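Sugar-binding transcriptional regulator, LacI family (Enterococcus faecalis, PDB 3CS3) probably regulates transcription by binding DNA as a LacI-family repressor, with a periplasmic-binding-protein-like domain expected to sense a sugar effector. Local coordinates at residues K4-N9 with P54-D59; A35-E40 with I243-R248; R96-D101 with E255-R260; G211-E216 with I228-H233. One frame throughout, in Å; residues are numbered along the deposited sequence. Where two conformers were deposited one is given.

Interaction 1: K4-N9 with P54-D59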
# COMPACT_ATOMS: atom_id res chain seq x y z
N LYS A 4 31.40 -5.55 -9.62
CA LYS A 4 32.62 -6.39 -9.52
C LYS A 4 33.06 -6.55 -8.07
O LYS A 4 33.10 -7.66 -7.54
CB LYS A 4 33.77 -5.78 -10.34
CG LYS A 4 33.64 -5.91 -11.85
CD LYS A 4 34.81 -5.22 -12.53
CE LYS A 4 34.65 -5.23 -14.04
NZ LYS A 4 35.78 -4.50 -14.70
N ARG A 5 33.37 -5.42 -7.44
CA ARG A 5 34.01 -5.40 -6.12
C ARG A 5 33.07 -5.63 -4.93
O ARG A 5 33.52 -5.70 -3.79
CB ARG A 5 34.83 -4.12 -5.93
CG ARG A 5 34.04 -2.82 -6.01
CD ARG A 5 34.89 -1.68 -6.57
NE ARG A 5 35.48 -2.00 -7.87
CZ ARG A 5 34.87 -1.85 -9.05
NH1 ARG A 5 35.50 -2.18 -10.16
NH2 ARG A 5 33.63 -1.38 -9.11
N ARG A 6 31.77 -5.75 -5.20
CA ARG A 6 30.79 -5.89 -4.14
C ARG A 6 29.69 -6.88 -4.50
O ARG A 6 29.24 -6.94 -5.64
CB ARG A 6 30.15 -4.54 -3.83
CG ARG A 6 30.21 -4.14 -2.37
CD ARG A 6 30.35 -2.63 -2.23
NE ARG A 6 30.91 -2.00 -3.43
CZ ARG A 6 31.54 -0.83 -3.45
NH1 ARG A 6 32.01 -0.36 -4.60
NH2 ARG A 6 31.71 -0.13 -2.34
N GLN A 7 29.27 -7.65 -3.51
CA GLN A 7 28.04 -8.42 -3.61
C GLN A 7 27.34 -8.30 -2.28
O GLN A 7 27.76 -8.90 -1.29
CB GLN A 7 28.34 -9.87 -3.96
CG GLN A 7 27.11 -10.75 -4.12
CD GLN A 7 27.31 -11.81 -5.16
OE1 GLN A 7 27.56 -11.51 -6.33
NE2 GLN A 7 27.18 -13.07 -4.76
N THR A 8 26.27 -7.51 -2.25
CA THR A 8 25.56 -7.17 -1.02
C THR A 8 24.36 -8.08 -0.79
O THR A 8 23.74 -8.01 0.28
CB THR A 8 25.06 -5.71 -1.06
OG1 THR A 8 24.13 -5.53 -2.13
CG2 THR A 8 26.22 -4.74 -1.26
N ASN A 9 24.08 -8.93 -1.78
CA ASN A 9 22.83 -9.70 -1.91
C ASN A 9 21.53 -8.94 -1.61
O ASN A 9 20.59 -9.46 -0.99
CB ASN A 9 22.90 -11.15 -1.34
CG ASN A 9 23.05 -11.23 0.18
OD1 ASN A 9 23.57 -12.23 0.68
ND2 ASN A 9 22.56 -10.24 0.91
N PRO A 54 21.89 3.90 -3.98
CA PRO A 54 23.05 3.34 -3.28
C PRO A 54 23.72 2.23 -4.11
O PRO A 54 23.52 1.04 -3.84
CB PRO A 54 22.47 2.81 -1.97
CG PRO A 54 21.02 2.57 -2.25
CD PRO A 54 20.62 3.55 -3.31
N GLU A 55 24.51 2.64 -5.10
CA GLU A 55 25.10 1.72 -6.08
C GLU A 55 26.25 0.90 -5.47
O GLU A 55 26.61 -0.16 -5.99
CB GLU A 55 25.52 2.48 -7.34
CG GLU A 55 26.92 3.10 -7.34
CD GLU A 55 27.90 2.32 -8.20
OE1 GLU A 55 28.77 1.62 -7.64
OE2 GLU A 55 27.79 2.41 -9.44
N LYS A 56 26.80 1.40 -4.36
CA LYS A 56 27.82 0.69 -3.59
C LYS A 56 27.18 -0.16 -2.49
O LYS A 56 27.86 -0.61 -1.57
CB LYS A 56 28.80 1.69 -2.98
CG LYS A 56 29.64 2.46 -3.98
CD LYS A 56 30.45 3.56 -3.30
CE LYS A 56 31.28 4.35 -4.31
NZ LYS A 56 30.44 5.18 -5.23
N MET A 57 25.86 -0.37 -2.58
CA MET A 57 25.10 -1.07 -1.54
C MET A 57 23.96 -1.94 -2.08
O MET A 57 23.29 -2.64 -1.32
CB MET A 57 24.58 -0.06 -0.51
CG MET A 57 25.54 0.19 0.66
SD MET A 57 25.62 1.90 1.23
CE MET A 57 26.43 2.72 -0.15
N VAL A 58 23.75 -1.90 -3.39
CA VAL A 58 22.69 -2.67 -4.05
C VAL A 58 23.24 -3.39 -5.29
O VAL A 58 23.93 -2.78 -6.11
CB VAL A 58 21.45 -1.76 -4.35
CG1 VAL A 58 20.77 -2.10 -5.66
CG2 VAL A 58 20.45 -1.83 -3.21
N ASP A 59 22.96 -4.68 -5.39
CA ASP A 59 23.47 -5.50 -6.50
C ASP A 59 22.78 -5.20 -7.83
O ASP A 59 23.45 -5.10 -8.86
CB ASP A 59 23.31 -7.00 -6.19
CG ASP A 59 24.34 -7.51 -5.20
OD1 ASP A 59 25.24 -6.75 -4.78
OD2 ASP A 59 24.24 -8.69 -4.83
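Thr8 and Asp59 tie together the two loops that lead into strands 10-15 and 60-64, parallel neighbours in the larger sheet. The Asp59 carboxylate takes the backbone N of Thr8 on OD1, at 2.8 Å and nearly straight (169°), from the syn side. Its other oxygen, OD2, receives a weak bond from Asn9 N at 3.1 Å. An aspartate suits this place because its short side chain can reach two successive backbone NH groups with its two oxygens. Thr8 OG1 sits between its own backbone N and carbonyl carbon (chi1 63°), which sets the hydroxyl 3.1 Å from Asp59 OD1 and at the same distance from Met57 O; its proton could serve either one. Just beyond, Asp59 and Ile10 take up backbone pairing between the strands. Further from the strands, Arg6 lays one face of its guanidinium over the aliphatic part of Lys56, NH2 lying 3.5 Å from CB, while Arg6 CD touches Lys56 O at 3.3 Å. The stems pack while Arg6 NH1 and Lys56 NZ stay 5.8 Å apart, and nearby Glu55 probably eases the repulsion. Met57 turns away from the 4-9 loop and packs on Phe52 of the second subunit.

Interaction 2: A35-E40 with I243-R248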
# COMPACT_ATOMS: atom_id res chain seq x y z
N ALA A 35 14.39 -14.81 -1.96
CA ALA A 35 14.80 -15.59 -0.78
C ALA A 35 15.36 -16.96 -1.13
O ALA A 35 16.26 -17.45 -0.44
CB ALA A 35 13.64 -15.73 0.20
N LEU A 36 14.85 -17.56 -2.21
CA LEU A 36 15.34 -18.85 -2.71
C LEU A 36 16.81 -18.80 -3.13
O LEU A 36 17.51 -19.81 -3.07
CB LEU A 36 14.49 -19.32 -3.90
CG LEU A 36 13.02 -19.66 -3.65
CD1 LEU A 36 12.28 -19.83 -4.97
CD2 LEU A 36 12.88 -20.91 -2.78
N PHE A 37 17.26 -17.62 -3.54
CA PHE A 37 18.64 -17.39 -3.92
C PHE A 37 19.41 -16.60 -2.86
O PHE A 37 20.47 -16.03 -3.15
CB PHE A 37 18.70 -16.67 -5.27
CG PHE A 37 18.12 -17.46 -6.40
CD1 PHE A 37 18.83 -18.51 -6.97
CD2 PHE A 37 16.85 -17.16 -6.89
CE1 PHE A 37 18.29 -19.25 -8.02
CE2 PHE A 37 16.30 -17.89 -7.94
CZ PHE A 37 17.02 -18.94 -8.50
N ASP A 38 18.87 -16.57 -1.63
CA ASP A 38 19.43 -15.83 -0.49
C ASP A 38 19.63 -14.33 -0.74
O ASP A 38 20.58 -13.72 -0.24
CB ASP A 38 20.74 -16.47 0.03
CG ASP A 38 20.59 -17.94 0.36
OD1 ASP A 38 21.30 -18.76 -0.27
OD2 ASP A 38 19.76 -18.27 1.23
N TYR A 39 18.73 -13.75 -1.53
CA TYR A 39 18.73 -12.31 -1.76
C TYR A 39 17.64 -11.64 -0.95
O TYR A 39 16.66 -12.27 -0.57
CB TYR A 39 18.57 -11.99 -3.24
CG TYR A 39 19.87 -11.85 -3.99
CD1 TYR A 39 20.29 -10.60 -4.46
CD2 TYR A 39 20.69 -12.95 -4.22
CE1 TYR A 39 21.50 -10.47 -5.16
CE2 TYR A 39 21.90 -12.83 -4.91
CZ TYR A 39 22.30 -11.59 -5.37
OH TYR A 39 23.49 -11.47 -6.05
N GLU A 40 17.84 -10.36 -0.67
CA GLU A 40 16.83 -9.55 -0.00
C GLU A 40 16.56 -8.29 -0.79
O GLU A 40 17.26 -7.97 -1.75
CB GLU A 40 17.26 -9.20 1.42
CG GLU A 40 17.00 -10.31 2.43
CD GLU A 40 17.32 -9.89 3.85
OE1 GLU A 40 18.31 -9.15 4.05
OE2 GLU A 40 16.59 -10.32 4.77
N ILE A 243 16.13 -11.28 -12.48
CA ILE A 243 17.24 -10.45 -12.00
C ILE A 243 18.42 -11.31 -11.51
O ILE A 243 19.58 -10.97 -11.75
CB ILE A 243 16.77 -9.35 -10.96
CG1 ILE A 243 17.87 -8.32 -10.70
CG2 ILE A 243 16.29 -9.92 -9.65
CD1 ILE A 243 17.91 -7.24 -11.70
N ILE A 244 18.12 -12.44 -10.87
CA ILE A 244 19.15 -13.40 -10.47
C ILE A 244 19.85 -13.96 -11.70
O ILE A 244 21.07 -13.83 -11.83
CB ILE A 244 18.57 -14.54 -9.59
CG1 ILE A 244 18.00 -14.00 -8.27
CG2 ILE A 244 19.62 -15.63 -9.34
CD1 ILE A 244 18.95 -13.10 -7.46
N HIS A 245 19.08 -14.56 -12.61
CA HIS A 245 19.61 -15.15 -13.84
C HIS A 245 20.41 -14.16 -14.67
O HIS A 245 21.47 -14.50 -15.18
CB HIS A 245 18.47 -15.74 -14.69
CG HIS A 245 17.97 -17.07 -14.20
ND1 HIS A 245 17.68 -17.32 -12.88
CD2 HIS A 245 17.68 -18.21 -14.87
CE1 HIS A 245 17.25 -18.56 -12.75
NE2 HIS A 245 17.24 -19.12 -13.94
N LEU A 246 19.92 -12.92 -14.76
CA LEU A 246 20.58 -11.87 -15.53
C LEU A 246 21.93 -11.46 -14.95
O LEU A 246 22.89 -11.24 -15.69
CB LEU A 246 19.65 -10.65 -15.68
CG LEU A 246 20.11 -9.35 -16.33
CD1 LEU A 246 20.47 -9.56 -17.79
CD2 LEU A 246 19.03 -8.31 -16.19
N MET A 247 22.01 -11.37 -13.62
CA MET A 247 23.25 -10.94 -12.98
C MET A 247 24.26 -12.08 -12.83
O MET A 247 25.44 -11.83 -12.54
CB MET A 247 22.98 -10.20 -11.66
CG MET A 247 22.95 -11.01 -10.37
SD MET A 247 22.30 -10.02 -8.99
CE MET A 247 22.61 -8.36 -9.56
N ARG A 248 23.80 -13.30 -13.05
CA ARG A 248 24.65 -14.50 -13.05
C ARG A 248 25.06 -14.86 -14.48
O ARG A 248 25.54 -15.97 -14.73
CB ARG A 248 23.93 -15.69 -12.41
CG ARG A 248 23.74 -15.59 -10.91
CD ARG A 248 23.42 -16.95 -10.29
NE ARG A 248 22.35 -17.67 -11.00
CZ ARG A 248 21.83 -18.83 -10.61
NH1 ARG A 248 20.86 -19.39 -11.32
NH2 ARG A 248 22.27 -19.43 -9.50
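Phe37, Ile244 and Tyr39 carry this contact, a branched aliphatic side chain reaching into the angle between two aromatic rings. Ile244 lies on the last turns of helix 232-247, and each of its two methyls, CG2 and CD1, covers one ring face. The CG2 methyl stands over the centre of the Phe37 ring, 3.8 Å from the centroid, a CH-pi contact only 12° off the ring normal. With Ile244 chi1 at -63°, CG1 lies anti to the carbonyl carbon, where it too touches Phe37, at CD2 (3.6 Å). From there CD1 reaches over the face of Tyr39, again 3.8 Å from the centroid, but set nearer the rim at CD2 and CG. Beta-branched isoleucine suits the place because one residue offers a methyl to each ring.

The rings are presented by the chain reversal that follows helix 23-35, a Schellman motif in which Asp38, with positive phi, is the C-prime residue. Around the centre the neighbours are less purely apolar. Met247 SD makes an oblique Met-aromatic contact with Tyr39 and lies 3.5 Å from its OH. At the other end Arg248 crosses Phe37 at about a right angle, NH1 being 4.2 Å from CE1; the polar end of this arginine is taken by a salt bridge to Glu250. The turn after helix 23-35 and the end of helix 232-247 are therefore joined by dispersion and weak CH-pi and sulfur-aromatic forces, which depend on close shape fit rather than on directional bonds.

Interaction 3: R96-D101 with E255-R260. With SO4 (sulfate ion), chain C; SO4 (sulfate ion), chain E; SO4 (sulfate ion), chain B.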
# COMPACT_ATOMS: atom_id res chain seq x y z
N ARG A 96 16.46 -6.44 -18.67
CA ARG A 96 15.39 -7.31 -19.17
C ARG A 96 14.02 -6.76 -18.80
O ARG A 96 13.93 -5.87 -17.96
CB ARG A 96 15.55 -8.73 -18.62
CG ARG A 96 16.80 -9.43 -19.10
CD ARG A 96 16.82 -9.63 -20.62
NE ARG A 96 17.94 -10.49 -20.97
CZ ARG A 96 19.16 -10.05 -21.29
NH1 ARG A 96 19.40 -8.75 -21.35
NH2 ARG A 96 20.12 -10.91 -21.56
N GLN A 97 12.98 -7.29 -19.44
CA GLN A 97 11.61 -6.80 -19.24
C GLN A 97 10.70 -7.89 -18.71
O GLN A 97 10.70 -9.00 -19.23
CB GLN A 97 11.00 -6.31 -20.56
CG GLN A 97 11.84 -5.35 -21.36
CD GLN A 97 11.45 -5.34 -22.84
OE1 GLN A 97 12.15 -4.75 -23.66
NE2 GLN A 97 10.33 -5.98 -23.17
N VAL A 98 9.92 -7.58 -17.68
CA VAL A 98 8.78 -8.42 -17.30
C VAL A 98 7.54 -7.53 -17.28
O VAL A 98 7.27 -6.84 -16.30
CB VAL A 98 8.96 -9.16 -15.95
CG1 VAL A 98 7.81 -10.15 -15.74
CG2 VAL A 98 10.27 -9.91 -15.90
N LEU A 99 6.81 -7.53 -18.39
CA LEU A 99 5.74 -6.55 -18.62
C LEU A 99 4.36 -7.18 -18.58
O LEU A 99 4.20 -8.36 -18.85
CB LEU A 99 5.95 -5.87 -19.97
CG LEU A 99 7.31 -5.23 -20.26
CD1 LEU A 99 7.31 -4.61 -21.64
CD2 LEU A 99 7.68 -4.19 -19.21
N LEU A 100 3.36 -6.37 -18.24
CA LEU A 100 1.97 -6.81 -18.37
C LEU A 100 1.61 -6.86 -19.85
O LEU A 100 2.09 -6.05 -20.64
CB LEU A 100 1.01 -5.86 -17.66
CG LEU A 100 1.14 -5.66 -16.15
CD1 LEU A 100 0.10 -4.67 -15.68
CD2 LEU A 100 1.01 -6.98 -15.41
N ASP A 101 0.77 -7.82 -20.20
CA ASP A 101 0.15 -7.85 -21.52
C ASP A 101 -0.94 -6.78 -21.60
O ASP A 101 -2.14 -7.06 -21.41
CB ASP A 101 -0.40 -9.25 -21.80
CG ASP A 101 -0.93 -9.40 -23.20
OD1 ASP A 101 -0.34 -8.82 -24.14
OD2 ASP A 101 -1.94 -10.12 -23.37
N GLU A 255 9.79 -11.45 -20.70
CA GLU A 255 8.52 -12.17 -20.64
C GLU A 255 7.34 -11.23 -20.45
O GLU A 255 7.51 -10.06 -20.10
CB GLU A 255 8.55 -13.19 -19.50
CG GLU A 255 9.26 -14.48 -19.85
CD GLU A 255 9.09 -15.55 -18.79
OE1 GLU A 255 7.94 -15.82 -18.38
OE2 GLU A 255 10.11 -16.14 -18.39
N HIS A 256 6.14 -11.75 -20.69
CA HIS A 256 4.91 -11.03 -20.42
C HIS A 256 4.09 -11.74 -19.37
O HIS A 256 4.21 -12.96 -19.19
CB HIS A 256 4.07 -10.84 -21.70
CG HIS A 256 4.65 -9.84 -22.65
ND1 HIS A 256 5.56 -10.19 -23.63
CD2 HIS A 256 4.47 -8.50 -22.76
CE1 HIS A 256 5.90 -9.11 -24.31
NE2 HIS A 256 5.26 -8.07 -23.80
N ILE A 257 3.27 -10.96 -18.67
CA ILE A 257 2.33 -11.47 -17.68
C ILE A 257 0.93 -11.32 -18.28
O ILE A 257 0.50 -10.22 -18.62
CB ILE A 257 2.48 -10.69 -16.34
CG1 ILE A 257 3.87 -10.92 -15.73
CG2 ILE A 257 1.34 -11.04 -15.35
CD1 ILE A 257 4.19 -12.38 -15.34
N TYR A 258 0.23 -12.45 -18.41
CA TYR A 258 -1.03 -12.46 -19.17
C TYR A 258 -2.25 -12.22 -18.30
O TYR A 258 -2.21 -12.43 -17.08
CB TYR A 258 -1.13 -13.71 -20.06
CG TYR A 258 -0.08 -13.69 -21.15
CD1 TYR A 258 -0.25 -12.88 -22.27
CD2 TYR A 258 1.10 -14.42 -21.03
CE1 TYR A 258 0.71 -12.82 -23.27
CE2 TYR A 258 2.09 -14.36 -22.04
CZ TYR A 258 1.88 -13.56 -23.15
OH TYR A 258 2.82 -13.49 -24.15
N THR A 259 -3.31 -11.74 -18.93
CA THR A 259 -4.46 -11.17 -18.23
C THR A 259 -5.79 -11.86 -18.55
O THR A 259 -5.90 -12.62 -19.52
CB THR A 259 -4.62 -9.67 -18.55
OG1 THR A 259 -4.85 -9.50 -19.95
CG2 THR A 259 -3.39 -8.86 -18.14
N ARG A 260 -6.80 -11.58 -17.73
CA ARG A 260 -8.17 -12.03 -17.95
C ARG A 260 -9.16 -10.99 -17.43
O ARG A 260 -8.86 -10.25 -16.49
CB ARG A 260 -8.42 -13.40 -17.29
CG ARG A 260 -8.54 -13.39 -15.77
CD ARG A 260 -8.39 -14.79 -15.18
NE ARG A 260 -9.05 -14.90 -13.87
CZ ARG A 260 -8.49 -14.59 -12.70
NH1 ARG A 260 -7.24 -14.14 -12.64
NH2 ARG A 260 -9.19 -14.74 -11.58
S SO4 C . 6.26 -14.30 -23.52
O1 SO4 C . 5.04 -14.88 -24.07
O2 SO4 C . 7.41 -15.13 -23.86
O3 SO4 C . 6.48 -12.96 -24.06
O4 SO4 C . 6.09 -14.24 -22.08
S SO4 E . 18.83 -13.92 -22.78
O1 SO4 E . 17.63 -13.12 -23.02
O2 SO4 E . 19.32 -13.69 -21.42
O3 SO4 E . 18.51 -15.34 -22.94
O4 SO4 E . 19.86 -13.54 -23.74
S SO4 B . 23.12 -9.09 -21.61
O1 SO4 B . 24.37 -8.75 -22.28
O2 SO4 B . 23.19 -8.67 -20.21
O3 SO4 B . 22.02 -8.41 -22.28
O4 SO4 B . 22.92 -10.54 -21.66
O HOH W 1 8.40 -8.09 -22.66
O HOH W 2 -3.50 -11.08 -21.72
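Leu99 and Ile257 make the shortest of four backbone hydrogen bonds here, Ile257 N giving its proton to Leu99 O at 2.8 Å. Glu255 N to Gln97 O, Leu99 N to Glu255 O and Asp101 N to Ile257 O continue the series, the zigzag between alternate residues that marks parallel strands. Beyond the last of these bonds a water between Asp101 OD2 and Thr259 N bridges the two segments. A sulfate, probably from the crystallisation liquor, is held by His256 and Tyr258: His256 ND1 reaches O3 at 3.0 Å, almost straight (177°), His256 N reaches O4, and Tyr258 OH binds O1 at 2.6 Å. Arg96 NH1 and NH2 bond a second sulfate (NH1 to O3 2.8 Å); NH2 also bonds a third, helped weakly by NE.

Packing lies on the face shared by Val98, Leu100 and Ile257. Ile257 puts CG1 4.0 Å from Val98 CG1 and CG2 4.1 Å from Leu100 CD2, so that its two branches touch one partner each. Trp235 of helix 232-247 covers apolar Leu100 and Ile257. Asp101 N-caps helix 102-115. Adjacent parallel strands leading toward the second lobe are consistent with the crossover region of LacI-family, periplasmic-binding-protein-like domains.

Interaction 4: G211-E216 with I228-H233. With SO4 (sulfate ion), chain D.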
# COMPACT_ATOMS: atom_id res chain seq x y z
N GLY A 211 -12.18 -1.35 -14.82
CA GLY A 211 -10.83 -0.98 -14.41
C GLY A 211 -9.77 -1.96 -14.91
O GLY A 211 -9.98 -2.66 -15.90
N PHE A 212 -8.64 -1.99 -14.21
CA PHE A 212 -7.47 -2.78 -14.59
C PHE A 212 -6.67 -2.90 -13.30
O PHE A 212 -6.56 -1.91 -12.57
CB PHE A 212 -6.66 -2.01 -15.64
CG PHE A 212 -5.80 -2.86 -16.54
CD1 PHE A 212 -6.07 -2.93 -17.91
CD2 PHE A 212 -4.69 -3.56 -16.05
CE1 PHE A 212 -5.26 -3.70 -18.77
CE2 PHE A 212 -3.88 -4.34 -16.90
CZ PHE A 212 -4.17 -4.40 -18.27
N ASP A 213 -6.15 -4.10 -13.02
CA ASP A 213 -5.27 -4.45 -11.86
C ASP A 213 -5.85 -5.48 -10.90
O ASP A 213 -5.09 -6.22 -10.28
CB ASP A 213 -4.74 -3.25 -11.04
CG ASP A 213 -3.68 -2.47 -11.78
OD1 ASP A 213 -3.16 -2.97 -12.80
OD2 ASP A 213 -3.38 -1.34 -11.34
N ASN A 214 -7.18 -5.51 -10.77
CA ASN A 214 -7.87 -6.41 -9.83
C ASN A 214 -7.45 -6.19 -8.37
O ASN A 214 -7.01 -7.11 -7.68
CB ASN A 214 -7.73 -7.88 -10.27
CG ASN A 214 -8.61 -8.83 -9.48
OD1 ASN A 214 -9.73 -8.50 -9.09
ND2 ASN A 214 -8.09 -10.03 -9.24
N SER A 215 -7.59 -4.95 -7.91
CA SER A 215 -7.33 -4.61 -6.52
C SER A 215 -8.35 -5.32 -5.65
O SER A 215 -9.49 -5.55 -6.08
CB SER A 215 -7.42 -3.09 -6.32
OG SER A 215 -8.73 -2.59 -6.51
N GLU A 216 -7.95 -5.67 -4.43
CA GLU A 216 -8.88 -6.36 -3.54
C GLU A 216 -9.99 -5.45 -3.02
O GLU A 216 -11.08 -5.93 -2.73
CB GLU A 216 -8.16 -7.12 -2.41
CG GLU A 216 -7.39 -6.28 -1.40
CD GLU A 216 -6.74 -7.13 -0.31
OE1 GLU A 216 -5.70 -6.71 0.22
OE2 GLU A 216 -7.28 -8.21 0.01
N ILE A 228 -9.56 -6.00 -15.10
CA ILE A 228 -8.62 -6.90 -15.76
C ILE A 228 -7.62 -7.42 -14.73
O ILE A 228 -6.91 -6.65 -14.09
CB ILE A 228 -7.89 -6.20 -16.92
CG1 ILE A 228 -8.88 -5.56 -17.92
CG2 ILE A 228 -6.94 -7.17 -17.60
CD1 ILE A 228 -9.74 -6.56 -18.73
N ALA A 229 -7.59 -8.74 -14.58
CA ALA A 229 -6.81 -9.40 -13.56
C ALA A 229 -5.59 -10.09 -14.13
O ALA A 229 -5.61 -10.55 -15.26
CB ALA A 229 -7.65 -10.41 -12.83
N TYR A 230 -4.54 -10.15 -13.32
CA TYR A 230 -3.34 -10.90 -13.63
C TYR A 230 -2.76 -11.37 -12.29
O TYR A 230 -3.14 -10.87 -11.23
CB TYR A 230 -2.34 -10.04 -14.42
CG TYR A 230 -2.13 -8.65 -13.85
CD1 TYR A 230 -2.85 -7.55 -14.32
CD2 TYR A 230 -1.19 -8.43 -12.83
CE1 TYR A 230 -2.66 -6.27 -13.78
CE2 TYR A 230 -0.99 -7.16 -12.29
CZ TYR A 230 -1.72 -6.09 -12.77
OH TYR A 230 -1.51 -4.84 -12.23
N SER A 231 -1.85 -12.34 -12.33
CA SER A 231 -1.19 -12.78 -11.11
C SER A 231 -0.08 -11.80 -10.72
O SER A 231 0.97 -11.75 -11.38
CB SER A 231 -0.62 -14.19 -11.27
OG SER A 231 -0.20 -14.70 -10.02
N LYS A 232 -0.31 -11.03 -9.66
CA LYS A 232 0.70 -10.09 -9.16
C LYS A 232 1.87 -10.80 -8.48
O LYS A 232 3.01 -10.34 -8.57
CB LYS A 232 0.10 -9.07 -8.19
CG LYS A 232 -1.05 -8.25 -8.73
CD LYS A 232 -2.36 -8.79 -8.21
CE LYS A 232 -3.33 -7.69 -7.87
NZ LYS A 232 -4.68 -8.26 -7.66
N HIS A 233 1.57 -11.91 -7.79
CA HIS A 233 2.58 -12.74 -7.14
C HIS A 233 3.59 -13.27 -8.16
O HIS A 233 4.79 -13.24 -7.91
CB HIS A 233 1.93 -13.93 -6.41
CG HIS A 233 1.29 -13.58 -5.10
ND1 HIS A 233 1.94 -12.86 -4.12
CD2 HIS A 233 0.08 -13.89 -4.60
CE1 HIS A 233 1.14 -12.72 -3.08
NE2 HIS A 233 0.00 -13.34 -3.34
S SO4 D . -2.38 -12.67 -6.95
O1 SO4 D . -2.85 -13.90 -6.32
O2 SO4 D . -1.15 -12.95 -7.68
O3 SO4 D . -3.40 -12.19 -7.88
O4 SO4 D . -2.13 -11.65 -5.94
O HOH W 3 -4.20 -8.51 -11.07
O HOH W 4 -5.55 -11.34 -9.61
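Asp213 and Tyr230 meet through a short hydrogen bond, Tyr230 OH donating to OD1 at 2.6 Å. The two side chains lie side by side, pointing the same way, but carboxylate and ring planes are 88° apart, and the hydroxyl comes to OD1 from above the carboxylate plane. On the backbone of the 211-216 loop, the Lys232 chain, bent at chi2 and chi3, carries CE to Asp213 O (3.3 Å); NZ beyond it bonds Asn214 O at 2.6 Å, from above that carbonyl's plane, with a weaker bond to Asp213 O. The flexible length of lysine lets it reach two successive carbonyls. In the backbone, Asp213 N bonds to Ile228 O at 2.9 Å.

Behind this polar set, Ile228 lays CB over the centre of the Phe212 ring, 3.9 Å from the centroid, as a CH-pi contact. Tyr230 CE1 comes to the edge of the Phe212 ring, 3.9 Å from CE2, and Phe212 makes a cation-pi contact with Arg136. Small Ala229 lets Asn214 come close, CB to CB at 3.6 Å, while Asn214 OD1 is bonded to Arg224. A water accepts from Tyr230 N and lies within bonding distance of Asp213 O.

Asp213 OD1 also binds a glycerol, probably from the crystallisation liquor, consistent with the effector cleft between the lobes in relatives. With Lys232 holding the backbone carbonyls and Tyr230 the carboxylate, Asp213 would present an acceptor consistent with a polyhydroxyl ligand.

How the interactions relate
Interactions 1 and 2 lie at one end of the molecule, centres 13 Å apart, and meet where Tyr39 OH comes 3.1 Å from Asp59 OD2, probably as a hydrogen bond. Interactions 3 and 4 lie nearer the middle, 12 Å apart, and share the larger sheet: strand 255-262 pairs with strand 227-229, with Arg260 O 2.7 Å from Ala229 N. Interactions 1 and 4 are about 33 Å apart between centres. Along the chain, interaction 1 closes before 3 and 4 open; the segments of 1 and 2 alternate, as do those of 2 and 3, and both segments of 4 fall between those of 3. Helix 232-247 thus runs from the cleft side, at interaction 4, to the far end of the lobe, at interaction 2.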